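PDB 4Z8W: major pollen allergen Pla l 1, which is a secreted pollen allergen of the Ole e 1-like family and probably binds zinc. Local coordinates for residues E31-A36 / V79-P84; V38-K43 / C74-V79; V49-G54 / L65-Y70; S87-L92 / L120-K125. All blocks are in the same frame, centred on the assembly; numbering follows the deposited sequence.

In the fold
Two sheets frame the four contacts. Contact 2 pairs the central strands 37-42 and 74-80 of the antiparallel sheet; contact 3, its centre about 9 Å away, faces an outermost strand of that sheet, 51-56, towards strand 62-68 of the mixed sheet. Contact 1 takes over V79 from contact 2 and ties the end of strand 74-80 to the chain after strand 31-32. Along the chain, contact 3 is nested within contact 2, and contact 2 within contact 1. Contact 4 follows in series, about 11 Å from contact 1 and about 24 Å from contact 3 (centres), holding a loop to strand 114-123. Zinc-binding residues lie at two places: D73 next to contact 2, E88 within contact 4.

Contact 1: residues E31-A36 / V79-P84; sequences ERMAGA and VKSSRP
The guanidinium of R83 meets two partners at its edge, the E31 carboxylate and a water. E31 OE1 stands 2.8 Å from R83 NH1 in a salt bridge. The two planes are only 25° apart, and NH1 alone bonds the carboxylate, on the anti side of OE1 and 30° out of the carboxylate plane. The water accepts from the same NH1 and donates to R32 O, carrying the arginine's reach to the opposite backbone. NH2 has a second acidic partner in D85, a division of charge that the several nitrogens of arginine allow. Farther back, the methylene CD of R83 lies 4.1 Å from M33 CE, and M33 SD is 3.6 Å from S81 OG. A flexible thioether fits between such mixed neighbours. S81 OG accepts from R83 N (3.0 Å), forming an ST turn, and also bonds C86 O. Its neighbour S82 places OG between the backbone N and carbonyl carbon (chi1 58°), where it donates to A34 O at 2.8 Å; the backbone N of S82, buried here, finds no partner in the model. At G35 the absence of CB lets S82 CB come close to the backbone, and the positive phi of G35 suits a residue without a side chain. Beyond, A36 CA approaches K80 O at 3.4 Å, beside the classic bulge where V79 and K80 both face Q37. M33, A36 and S81 all rest on F122 of strand 114-123, while E31 and M33 make backbone bonds to strand 8-18.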
loop_
_atom_site.group_PDB
_atom_site.type_symbol
_atom_site.label_atom_id
_atom_site.label_comp_id
_atom_site.label_asym_id
_atom_site.label_seq_id
_atom_site.Cartn_x
_atom_site.Cartn_y
_atom_site.Cartn_z
ATOM N N GLU A 31 -7.043 4.734 -11.717
ATOM C CA GLU A 31 -8.194 3.796 -11.579
ATOM C C GLU A 31 -8.009 2.872 -10.393
ATOM O O GLU A 31 -7.007 2.191 -10.329
ATOM C CB GLU A 31 -8.235 2.888 -12.851
ATOM C CG GLU A 31 -8.439 3.727 -14.117
ATOM C CD GLU A 31 -8.420 2.934 -15.429
ATOM O OE1 GLU A 31 -8.324 1.675 -15.430
ATOM O OE2 GLU A 31 -8.486 3.612 -16.461
ATOM N N ARG A 32 -8.954 2.873 -9.473
ATOM C CA ARG A 32 -9.023 1.921 -8.356
ATOM C C ARG A 32 -8.860 0.484 -8.843
ATOM O O ARG A 32 -9.494 0.099 -9.788
ATOM C CB ARG A 32 -10.380 2.090 -7.642
ATOM C CG ARG A 32 -10.534 3.446 -6.906
ATOM C CD ARG A 32 -11.955 3.817 -6.440
ATOM N NE ARG A 32 -11.917 5.056 -5.637
ATOM C CZ ARG A 32 -11.642 5.123 -4.317
ATOM N NH1 ARG A 32 -11.419 4.015 -3.602
ATOM N NH2 ARG A 32 -11.600 6.314 -3.699
ATOM N N MET A 33 -7.986 -0.305 -8.221
ATOM C CA MET A 33 -7.745 -1.697 -8.659
ATOM C C MET A 33 -8.262 -2.725 -7.605
ATOM O O MET A 33 -7.717 -2.812 -6.486
ATOM C CB MET A 33 -6.234 -1.951 -8.886
ATOM C CG MET A 33 -5.885 -3.376 -9.313
ATOM S SD MET A 33 -4.160 -3.729 -9.519
ATOM C CE MET A 33 -3.737 -2.493 -10.758
ATOM N N ALA A 34 -9.254 -3.536 -7.998
ATOM C CA ALA A 34 -9.706 -4.715 -7.267
ATOM C C ALA A 34 -8.802 -5.892 -7.461
ATOM O O ALA A 34 -8.289 -6.143 -8.557
ATOM C CB ALA A 34 -11.154 -5.089 -7.695
ATOM N N GLY A 35 -8.593 -6.648 -6.390
ATOM C CA GLY A 35 -7.858 -7.921 -6.511
ATOM C C GLY A 35 -6.393 -7.750 -6.349
ATOM O O GLY A 35 -5.656 -8.708 -6.526
ATOM N N ALA A 36 -5.920 -6.508 -6.066
ATOM C CA ALA A 36 -4.491 -6.347 -5.889
ATOM C C ALA A 36 -4.130 -7.022 -4.584
ATOM O O ALA A 36 -4.914 -7.045 -3.671
ATOM C CB ALA A 36 -4.076 -4.844 -5.822
ATOM N N VAL A 79 2.401 -6.214 -3.765
ATOM C CA VAL A 79 3.135 -7.475 -4.140
ATOM C C VAL A 79 2.649 -7.903 -5.538
ATOM O O VAL A 79 3.462 -7.982 -6.487
ATOM C CB VAL A 79 2.827 -8.640 -3.168
ATOM C CG1 VAL A 79 3.623 -9.888 -3.582
ATOM C CG2 VAL A 79 3.021 -8.224 -1.690
ATOM N N LYS A 80 1.352 -8.150 -5.687
ATOM C CA LYS A 80 0.811 -8.548 -6.982
ATOM C C LYS A 80 -0.349 -7.712 -7.524
ATOM O O LYS A 80 -1.381 -7.455 -6.860
ATOM C CB LYS A 80 0.240 -9.998 -6.950
ATOM C CG LYS A 80 1.198 -11.115 -6.505
ATOM C CD LYS A 80 2.461 -11.238 -7.388
ATOM C CE LYS A 80 3.072 -12.656 -7.222
ATOM N NZ LYS A 80 4.419 -12.682 -7.921
ATOM N N SER A 81 -0.249 -7.442 -8.819
ATOM C CA SER A 81 -1.315 -6.788 -9.558
ATOM C C SER A 81 -2.334 -7.809 -10.117
ATOM O O SER A 81 -1.940 -8.933 -10.533
ATOM C CB SER A 81 -0.670 -6.004 -10.724
ATOM O OG SER A 81 -1.719 -5.411 -11.519
ATOM N N SER A 82 -3.612 -7.433 -10.166
ATOM C CA SER A 82 -4.569 -8.240 -10.912
ATOM C C SER A 82 -4.734 -7.803 -12.389
ATOM O O SER A 82 -5.597 -8.337 -13.074
ATOM C CB SER A 82 -5.928 -8.134 -10.281
ATOM O OG SER A 82 -6.231 -6.773 -10.285
ATOM N N ARG A 83 -3.922 -6.855 -12.869
ATOM C CA ARG A 83 -4.035 -6.355 -14.263
ATOM C C ARG A 83 -2.728 -6.509 -14.936
ATOM O O ARG A 83 -1.763 -5.805 -14.610
ATOM C CB ARG A 83 -4.440 -4.911 -14.320
ATOM C CG ARG A 83 -5.892 -4.716 -14.018
ATOM C CD ARG A 83 -6.148 -3.224 -14.018
ATOM N NE ARG A 83 -5.867 -2.649 -15.327
ATOM C CZ ARG A 83 -6.140 -1.388 -15.675
ATOM N NH1 ARG A 83 -6.749 -0.532 -14.834
ATOM N NH2 ARG A 83 -5.835 -0.988 -16.884
ATOM N N PRO A 84 -2.657 -7.454 -15.898
ATOM C CA PRO A 84 -1.312 -7.695 -16.459
ATOM C C PRO A 84 -0.844 -6.452 -17.259
ATOM O O PRO A 84 0.348 -6.189 -17.312
ATOM C CB PRO A 84 -1.518 -8.937 -17.359
ATOM C CG PRO A 84 -2.945 -9.441 -17.071
ATOM C CD PRO A 84 -3.708 -8.213 -16.622
HETATM O O HOH W 1 -7.230 -0.699 -11.919
#

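Contact 2: residues V38-K43 / C74-V79; sequences VQLDCK and CEIKLV
C42 and C74 are joined by a disulfide, SG to SG 2.2 Å, across a non-hydrogen-bonded pair of antiparallel strands. Both SG atoms lie beside their own backbone N, on the face of L40, with chi3 108°. L40 CD1 touches C74 CB at 3.8 Å and I76 CD1 at 4.0 Å; V38 continues this apolar face, its CB 4.0 Å from I76 CG2. Branched aliphatic groups suit the place, because this face looks into the interior between the two sheets, where Y63, L65 and V67 of strand 62-68 cover it. Strands 37-42 and 74-80 are the two central ones of a four-stranded antiparallel sheet in this Ole e 1-like fold. Q39 with K77 and D41 with E75 are the hydrogen-bonded pairs between these two segments, with two backbone bonds each. On their face the polar ends gather. K77 lies alongside Q39, with its CE 3.3 Å from D41 OD2; the salt bridge from NZ to that OD2 is long, 3.9 Å. Q39 NE2 donates to D41 OD1 at 2.8 Å, in its own amide plane and on the syn lone pair. Farther out, S52 OG also approaches D41 OD1, but too closely for a trustworthy bond.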
loop_
_atom_site.group_PDB
_atom_site.type_symbol
_atom_site.label_atom_id
_atom_site.label_comp_id
_atom_site.label_asym_id
_atom_site.label_seq_id
_atom_site.Cartn_x
_atom_site.Cartn_y
_atom_site.Cartn_z
ATOM N N VAL A 38 -1.476 -6.912 -1.347
ATOM C CA VAL A 38 -0.580 -6.051 -0.580
ATOM C C VAL A 38 -0.041 -6.843 0.629
ATOM O O VAL A 38 -0.543 -7.923 0.977
ATOM C CB VAL A 38 -1.275 -4.732 -0.146
ATOM C CG1 VAL A 38 -1.889 -3.955 -1.335
ATOM C CG2 VAL A 38 -2.403 -5.021 0.834
ATOM N N GLN A 39 1.012 -6.358 1.254
ATOM C CA GLN A 39 1.500 -7.018 2.443
ATOM C C GLN A 39 2.026 -5.986 3.449
ATOM O O GLN A 39 2.828 -5.096 3.073
ATOM C CB GLN A 39 2.633 -7.971 2.051
ATOM C CG GLN A 39 3.226 -8.764 3.211
ATOM C CD GLN A 39 4.105 -9.878 2.704
ATOM O OE1 GLN A 39 3.666 -10.672 1.850
ATOM N NE2 GLN A 39 5.363 -9.913 3.162
ATOM N N LEU A 40 1.505 -6.096 4.665
ATOM C CA LEU A 40 2.055 -5.420 5.897
ATOM C C LEU A 40 3.237 -6.194 6.506
ATOM O O LEU A 40 3.133 -7.405 6.755
ATOM C CB LEU A 40 0.931 -5.200 6.930
ATOM C CG LEU A 40 1.492 -4.741 8.327
ATOM C CD1 LEU A 40 2.061 -3.318 8.252
ATOM C CD2 LEU A 40 0.495 -4.854 9.490
ATOM N N ASP A 41 4.393 -5.548 6.658
ATOM C CA ASP A 41 5.580 -6.120 7.299
ATOM C C ASP A 41 6.054 -5.184 8.379
ATOM O O ASP A 41 6.221 -3.964 8.108
ATOM C CB ASP A 41 6.733 -6.282 6.289
ATOM C CG ASP A 41 6.381 -7.279 5.153
ATOM O OD1 ASP A 41 5.939 -8.391 5.460
ATOM O OD2 ASP A 41 6.461 -6.919 3.970
ATOM N N CYS A 42 6.276 -5.724 9.578
ATOM C CA CYS A 42 6.764 -4.936 10.742
ATOM C C CYS A 42 8.011 -5.641 11.261
ATOM O O CYS A 42 8.026 -6.881 11.430
ATOM C CB CYS A 42 5.758 -4.898 11.902
ATOM S SG CYS A 42 4.103 -4.288 11.566
ATOM N N LYS A 43 9.046 -4.866 11.528
ATOM C CA LYS A 43 10.281 -5.401 12.103
ATOM C C LYS A 43 10.261 -5.360 13.610
ATOM O O LYS A 43 10.987 -6.135 14.264
ATOM C CB LYS A 43 11.466 -4.629 11.593
ATOM C CG LYS A 43 11.530 -4.689 10.076
ATOM C CD LYS A 43 12.706 -3.895 9.548
ATOM C CE LYS A 43 12.805 -4.205 8.058
ATOM N NZ LYS A 43 13.824 -3.337 7.411
ATOM N N CYS A 74 6.556 -0.569 10.795
ATOM C CA CYS A 74 5.593 -1.229 9.930
ATOM C C CYS A 74 5.406 -0.506 8.616
ATOM O O CYS A 74 5.253 0.750 8.601
ATOM C CB CYS A 74 4.243 -1.244 10.638
ATOM S SG CYS A 74 4.268 -2.180 12.172
ATOM N N GLU A 75 5.269 -1.264 7.533
ATOM C CA GLU A 75 4.931 -0.653 6.276
ATOM C C GLU A 75 4.252 -1.576 5.320
ATOM O O GLU A 75 4.403 -2.825 5.417
ATOM C CB GLU A 75 6.146 0.034 5.606
ATOM C CG GLU A 75 7.171 -0.937 5.102
ATOM C CD GLU A 75 8.551 -0.269 4.911
ATOM O OE1 GLU A 75 9.342 -0.813 4.140
ATOM O OE2 GLU A 75 8.856 0.751 5.559
ATOM N N ILE A 76 3.467 -0.975 4.423
ATOM C CA ILE A 76 2.670 -1.717 3.445
ATOM C C ILE A 76 3.347 -1.654 2.070
ATOM O O ILE A 76 3.645 -0.541 1.545
ATOM C CB ILE A 76 1.201 -1.277 3.372
ATOM C CG1 ILE A 76 0.463 -1.549 4.676
ATOM C CG2 ILE A 76 0.437 -2.137 2.331
ATOM C CD1 ILE A 76 0.735 -0.501 5.727
ATOM N N LYS A 77 3.577 -2.835 1.456
ATOM C CA LYS A 77 4.099 -2.884 0.062
ATOM C C LYS A 77 3.138 -3.551 -0.924
ATOM O O LYS A 77 2.340 -4.395 -0.528
ATOM C CB LYS A 77 5.510 -3.529 0.008
ATOM C CG LYS A 77 5.572 -5.036 0.339
ATOM C CD LYS A 77 7.065 -5.476 0.368
ATOM C CE LYS A 77 7.247 -6.930 0.797
ATOM N NZ LYS A 77 6.193 -7.796 0.195
ATOM N N LEU A 78 3.169 -3.115 -2.189
ATOM C CA LEU A 78 2.405 -3.811 -3.244
ATOM C C LEU A 78 3.131 -5.148 -3.481
ATOM O O LEU A 78 4.333 -5.212 -3.325
ATOM C CB LEU A 78 2.477 -3.054 -4.557
ATOM C CG LEU A 78 1.798 -1.679 -4.561
ATOM C CD1 LEU A 78 1.989 -0.989 -5.923
ATOM C CD2 LEU A 78 0.341 -1.824 -4.163
ATOM N N VAL A 79 2.401 -6.214 -3.765
ATOM C CA VAL A 79 3.135 -7.475 -4.140
ATOM C C VAL A 79 2.649 -7.903 -5.538
ATOM O O VAL A 79 3.462 -7.982 -6.487
ATOM C CB VAL A 79 2.827 -8.640 -3.168
ATOM C CG1 VAL A 79 3.623 -9.888 -3.582
ATOM C CG2 VAL A 79 3.021 -8.224 -1.690
HETATM O O HOH W 2 6.033 -4.273 3.549
#

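Contact 3: residues V49-G54 / L65-Y70; sequences VIYSIG and LPVVGY
Y51 OH accepts the backbone N-H of V68 at 3.0 Å in a nearly straight bond, 170° at the hydrogen. The bond spans two sheets of this Ole e 1-like, all-beta fold: strand 51-56 ends the antiparallel sheet and strand 62-68 belongs to the mixed one, so consecutive strands face each other through side chains with no backbone ladder between them. Their axes come no closer than 7.6 Å. Tyrosine suits this gap, since its ring covers the distance and its hydroxyl still offers a polar end to a strand N-H. CG of Y51 lies anti to the backbone N (chi1 176°); the ring beyond it crosses the gap, and Y51 CE2 rests 4.0 Å from V67 CG1. The ring also stacks with H71, whose NE2 bonds V68 O. Y51 itself belongs to a classic bulge, facing C42 together with I50. I53 reaches across the same gap, its branched aliphatic side chain meeting L65, P66 and V67. L65 CD2 lies 3.9 Å from G54 C. The tip methyl of I53 is crowded: CD1 is 3.4 Å from L65 CB, and its 3.3 Å to P66 CD is doubtfully tight for two carbons.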
loop_
_atom_site.group_PDB
_atom_site.type_symbol
_atom_site.label_atom_id
_atom_site.label_comp_id
_atom_site.label_asym_id
_atom_site.label_seq_id
_atom_site.Cartn_x
_atom_site.Cartn_y
_atom_site.Cartn_z
ATOM N N VAL A 49 12.158 -8.525 9.383
ATOM C CA VAL A 49 10.684 -8.621 9.444
ATOM C C VAL A 49 10.268 -9.714 10.407
ATOM O O VAL A 49 10.663 -10.854 10.261
ATOM C CB VAL A 49 10.020 -8.806 8.041
ATOM C CG1 VAL A 49 8.501 -9.097 8.118
ATOM C CG2 VAL A 49 10.289 -7.590 7.163
ATOM N N ILE A 50 9.447 -9.406 11.400
ATOM C CA ILE A 50 9.022 -10.497 12.268
ATOM C C ILE A 50 7.543 -10.610 12.440
ATOM O O ILE A 50 7.095 -11.503 13.112
ATOM C CB ILE A 50 9.760 -10.543 13.621
ATOM C CG1 ILE A 50 9.528 -9.278 14.431
ATOM C CG2 ILE A 50 11.258 -10.764 13.405
ATOM C CD1 ILE A 50 10.130 -9.380 15.821
ATOM N N TYR A 51 6.766 -9.710 11.824
ATOM C CA TYR A 51 5.296 -9.828 11.833
ATOM C C TYR A 51 4.870 -9.344 10.468
ATOM O O TYR A 51 5.299 -8.235 10.044
ATOM C CB TYR A 51 4.668 -8.983 12.922
ATOM C CG TYR A 51 3.159 -8.961 12.964
ATOM C CD1 TYR A 51 2.468 -9.946 13.632
ATOM C CD2 TYR A 51 2.413 -7.917 12.358
ATOM C CE1 TYR A 51 1.083 -9.950 13.735
ATOM C CE2 TYR A 51 1.005 -7.931 12.417
ATOM C CZ TYR A 51 0.353 -8.970 13.106
ATOM O OH TYR A 51 -1.040 -9.017 13.225
ATOM N N SER A 52 4.067 -10.167 9.799
ATOM C CA SER A 52 3.651 -9.932 8.409
ATOM C C SER A 52 2.221 -10.342 8.234
ATOM O O SER A 52 1.831 -11.328 8.823
ATOM C CB SER A 52 4.468 -10.785 7.451
ATOM O OG SER A 52 5.660 -10.134 7.122
ATOM N N ILE A 53 1.452 -9.581 7.461
ATOM C CA ILE A 53 0.065 -9.952 7.119
ATOM C C ILE A 53 -0.289 -9.467 5.688
ATOM O O ILE A 53 0.070 -8.348 5.302
ATOM C CB ILE A 53 -0.954 -9.538 8.154
ATOM C CG1 ILE A 53 -2.340 -9.458 7.526
ATOM C CG2 ILE A 53 -0.566 -8.280 8.844
ATOM C CD1 ILE A 53 -3.226 -8.486 8.223
ATOM N N GLY A 54 -0.961 -10.343 4.922
ATOM C CA GLY A 54 -1.296 -10.121 3.512
ATOM C C GLY A 54 -2.798 -9.975 3.352
ATOM O O GLY A 54 -3.522 -10.374 4.230
ATOM N N LEU A 65 -6.491 -4.636 6.556
ATOM C CA LEU A 65 -5.751 -5.731 7.128
ATOM C C LEU A 65 -5.966 -5.765 8.633
ATOM O O LEU A 65 -5.784 -4.727 9.311
ATOM C CB LEU A 65 -4.285 -5.585 6.795
ATOM C CG LEU A 65 -3.870 -5.266 5.350
ATOM C CD1 LEU A 65 -2.370 -4.919 5.345
ATOM C CD2 LEU A 65 -4.152 -6.411 4.369
ATOM N N PRO A 66 -6.373 -6.939 9.174
ATOM C CA PRO A 66 -6.660 -7.018 10.643
ATOM C C PRO A 66 -5.342 -7.318 11.338
ATOM O O PRO A 66 -4.638 -8.222 10.950
ATOM C CB PRO A 66 -7.628 -8.237 10.749
ATOM C CG PRO A 66 -7.393 -9.036 9.508
ATOM C CD PRO A 66 -6.499 -8.273 8.534
ATOM N N VAL A 67 -4.948 -6.483 12.282
ATOM C CA VAL A 67 -3.623 -6.630 12.924
ATOM C C VAL A 67 -3.880 -6.933 14.413
ATOM O O VAL A 67 -4.785 -6.377 14.981
ATOM C CB VAL A 67 -2.901 -5.287 12.795
ATOM C CG1 VAL A 67 -1.655 -5.184 13.721
ATOM C CG2 VAL A 67 -2.554 -5.094 11.284
ATOM N N VAL A 68 -3.107 -7.818 15.006
ATOM C CA VAL A 68 -3.243 -8.069 16.445
ATOM C C VAL A 68 -1.997 -7.493 17.116
ATOM O O VAL A 68 -0.864 -7.799 16.700
ATOM C CB VAL A 68 -3.286 -9.593 16.711
ATOM C CG1 VAL A 68 -3.541 -9.894 18.211
ATOM C CG2 VAL A 68 -4.332 -10.271 15.804
ATOM N N GLY A 69 -2.190 -6.687 18.142
ATOM C CA GLY A 69 -1.056 -6.240 18.979
ATOM C C GLY A 69 -0.554 -4.890 18.464
ATOM O O GLY A 69 -0.919 -4.472 17.339
ATOM N N TYR A 70 0.248 -4.194 19.273
ATOM C CA TYR A 70 0.869 -2.946 18.799
ATOM C C TYR A 70 2.150 -3.336 18.045
ATOM O O TYR A 70 2.712 -4.421 18.301
ATOM C CB TYR A 70 1.181 -1.974 19.960
ATOM C CG TYR A 70 -0.039 -1.499 20.724
ATOM C CD1 TYR A 70 -0.791 -0.412 20.287
ATOM C CD2 TYR A 70 -0.420 -2.145 21.938
ATOM C CE1 TYR A 70 -1.900 0.030 21.028
ATOM C CE2 TYR A 70 -1.511 -1.718 22.686
ATOM C CZ TYR A 70 -2.236 -0.640 22.227
ATOM O OH TYR A 70 -3.303 -0.214 22.958
#

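Contact 4: residues S87-L92 / L120-K125; sequences SEIPKL and LSFRAK
R123 and E88 bury the most surface here, and their side chains meet at a single carboxylate oxygen. E88 OE1 accepts from R123 NE at 2.7 Å and from R123 NH2 at 3.0 Å, so the side-on edge of the guanidinium grips one atom with two N-H groups. Both bonds lie close to the guanidinium plane, but the carboxylate is turned 63° from it: NE arrives nearly along the C-O axis of OE1, while NH2 comes from the syn side and well out of the carboxylate plane. R123 CG is anti to the backbone N (chi1 -177°), and the chain bends at chi3 to turn NE towards the glutamate. P90 CB sits over the centre of one guanidinium face, 3.8 Å from R123 CZ, and NH1 goes on to bond R23 O. A proline suits that spot, its apolar CB resting against the face of the cation. The backbones reinforce the pair. E88 and R123 form a single antiparallel bridge, with R123 N bonded to E88 O at 3.0 Å and a longer return bond from E88 N. A water joins S87 N to R123 O. E88 O also lies at the edge of the F122 ring, whose CE1 meets I89 CG1 at 3.6 Å; isoleucine and phenylalanine lie side by side here, partners to L78 of strand 74-80. E88 and H21 are both known zinc-binding residues; in this structure E88 OE2 makes a weak hydrogen bond to H21 NE2. By occupying OE1, R123 probably fixes the carboxylate's rotation and pulls negative charge towards that oxygen.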
loop_
_atom_site.group_PDB
_atom_site.type_symbol
_atom_site.label_atom_id
_atom_site.label_comp_id
_atom_site.label_asym_id
_atom_site.label_seq_id
_atom_site.Cartn_x
_atom_site.Cartn_y
_atom_site.Cartn_z
ATOM N N SER A 87 1.161 -3.538 -14.021
ATOM C CA SER A 87 1.863 -4.306 -12.984
ATOM C C SER A 87 3.259 -3.785 -12.674
ATOM O O SER A 87 3.960 -4.427 -11.877
ATOM C CB SER A 87 1.955 -5.773 -13.359
ATOM O OG SER A 87 2.502 -5.988 -14.685
ATOM N N GLU A 88 3.690 -2.630 -13.227
ATOM C CA GLU A 88 5.000 -2.110 -12.757
ATOM C C GLU A 88 4.816 -1.646 -11.368
ATOM O O GLU A 88 3.761 -1.104 -11.070
ATOM C CB GLU A 88 5.540 -0.864 -13.509
ATOM C CG GLU A 88 5.876 -1.139 -14.922
ATOM C CD GLU A 88 6.499 0.051 -15.608
ATOM O OE1 GLU A 88 6.383 1.216 -15.123
ATOM O OE2 GLU A 88 7.051 -0.208 -16.702
ATOM N N ILE A 89 5.896 -1.762 -10.584
ATOM C CA ILE A 89 6.065 -1.119 -9.307
ATOM C C ILE A 89 7.186 -0.083 -9.518
ATOM O O ILE A 89 8.381 -0.383 -9.586
ATOM C CB ILE A 89 6.431 -2.125 -8.179
ATOM C CG1 ILE A 89 5.284 -3.128 -8.013
ATOM C CG2 ILE A 89 6.765 -1.358 -6.878
ATOM C CD1 ILE A 89 5.451 -4.317 -7.028
ATOM N N PRO A 90 6.776 1.180 -9.633
ATOM C CA PRO A 90 7.658 2.280 -9.986
ATOM C C PRO A 90 8.667 2.508 -8.843
ATOM O O PRO A 90 8.246 2.799 -7.741
ATOM C CB PRO A 90 6.676 3.459 -10.136
ATOM C CG PRO A 90 5.501 3.095 -9.262
ATOM C CD PRO A 90 5.373 1.593 -9.479
ATOM N N LYS A 91 9.972 2.319 -9.065
ATOM C CA LYS A 91 10.958 2.783 -8.069
ATOM C C LYS A 91 11.020 4.321 -8.041
ATOM O O LYS A 91 10.914 4.956 -9.075
ATOM C CB LYS A 91 12.335 2.249 -8.372
ATOM C CG LYS A 91 12.567 0.905 -7.718
ATOM C CD LYS A 91 13.918 0.325 -8.070
ATOM C CE LYS A 91 13.850 -1.200 -8.097
ATOM N NZ LYS A 91 13.090 -1.689 -9.282
ATOM N N LEU A 92 11.197 4.893 -6.859
ATOM C CA LEU A 92 11.438 6.320 -6.679
ATOM C C LEU A 92 12.817 6.769 -7.221
ATOM O O LEU A 92 13.777 5.992 -7.204
ATOM C CB LEU A 92 11.354 6.655 -5.185
ATOM C CG LEU A 92 10.001 6.416 -4.513
ATOM C CD1 LEU A 92 10.117 6.638 -3.003
ATOM C CD2 LEU A 92 8.929 7.305 -5.167
ATOM N N LEU A 120 -1.169 3.560 -2.849
ATOM C CA LEU A 120 -0.085 3.025 -3.676
ATOM C C LEU A 120 -0.639 2.786 -5.071
ATOM O O LEU A 120 -1.843 2.594 -5.236
ATOM C CB LEU A 120 0.389 1.660 -3.118
ATOM C CG LEU A 120 1.101 1.730 -1.754
ATOM C CD1 LEU A 120 0.959 0.391 -1.013
ATOM C CD2 LEU A 120 2.530 2.180 -1.954
ATOM N N SER A 121 0.222 2.770 -6.066
ATOM C CA SER A 121 -0.211 2.427 -7.403
ATOM C C SER A 121 0.752 1.454 -8.128
ATOM O O SER A 121 1.967 1.546 -8.029
ATOM C CB SER A 121 -0.405 3.744 -8.248
ATOM O OG SER A 121 0.860 4.441 -8.336
ATOM N N PHE A 122 0.186 0.541 -8.879
ATOM C CA PHE A 122 0.893 -0.059 -9.987
ATOM C C PHE A 122 0.817 0.890 -11.220
ATOM O O PHE A 122 -0.017 1.777 -11.295
ATOM C CB PHE A 122 0.166 -1.368 -10.351
ATOM C CG PHE A 122 0.361 -2.479 -9.352
ATOM C CD1 PHE A 122 1.610 -3.093 -9.223
ATOM C CD2 PHE A 122 -0.669 -2.853 -8.478
ATOM C CE1 PHE A 122 1.839 -4.098 -8.266
ATOM C CE2 PHE A 122 -0.473 -3.901 -7.561
ATOM C CZ PHE A 122 0.761 -4.542 -7.476
ATOM N N ARG A 123 1.659 0.640 -12.218
ATOM C CA ARG A 123 1.771 1.569 -13.340
ATOM C C ARG A 123 1.675 0.852 -14.689
ATOM O O ARG A 123 2.185 -0.214 -14.828
ATOM C CB ARG A 123 3.038 2.415 -13.183
ATOM C CG ARG A 123 3.178 3.478 -14.328
ATOM C CD ARG A 123 4.401 4.349 -14.039
ATOM N NE ARG A 123 5.651 3.633 -14.098
ATOM C CZ ARG A 123 6.832 4.203 -13.864
ATOM N NH1 ARG A 123 6.901 5.482 -13.444
ATOM N NH2 ARG A 123 7.920 3.503 -13.996
ATOM N N ALA A 124 0.894 1.422 -15.613
ATOM C CA ALA A 124 0.768 0.937 -16.931
ATOM C C ALA A 124 2.069 1.096 -17.745
ATOM O O ALA A 124 2.985 1.836 -17.372
ATOM C CB ALA A 124 -0.443 1.583 -17.630
ATOM N N LYS A 125 2.115 0.411 -18.878
ATOM C CA LYS A 125 3.244 0.439 -19.769
ATOM C C LYS A 125 3.087 1.580 -20.770
ATOM O O LYS A 125 4.012 1.864 -21.483
ATOM C CB LYS A 125 3.285 -0.874 -20.589
ATOM C CG LYS A 125 2.995 -2.122 -19.751
ATOM C CD LYS A 125 3.299 -3.405 -20.514
ATOM C CE LYS A 125 4.718 -3.805 -20.233
ATOM N NZ LYS A 125 4.886 -5.171 -20.755
HETATM O O HOH W 3 2.506 -2.712 -16.516
#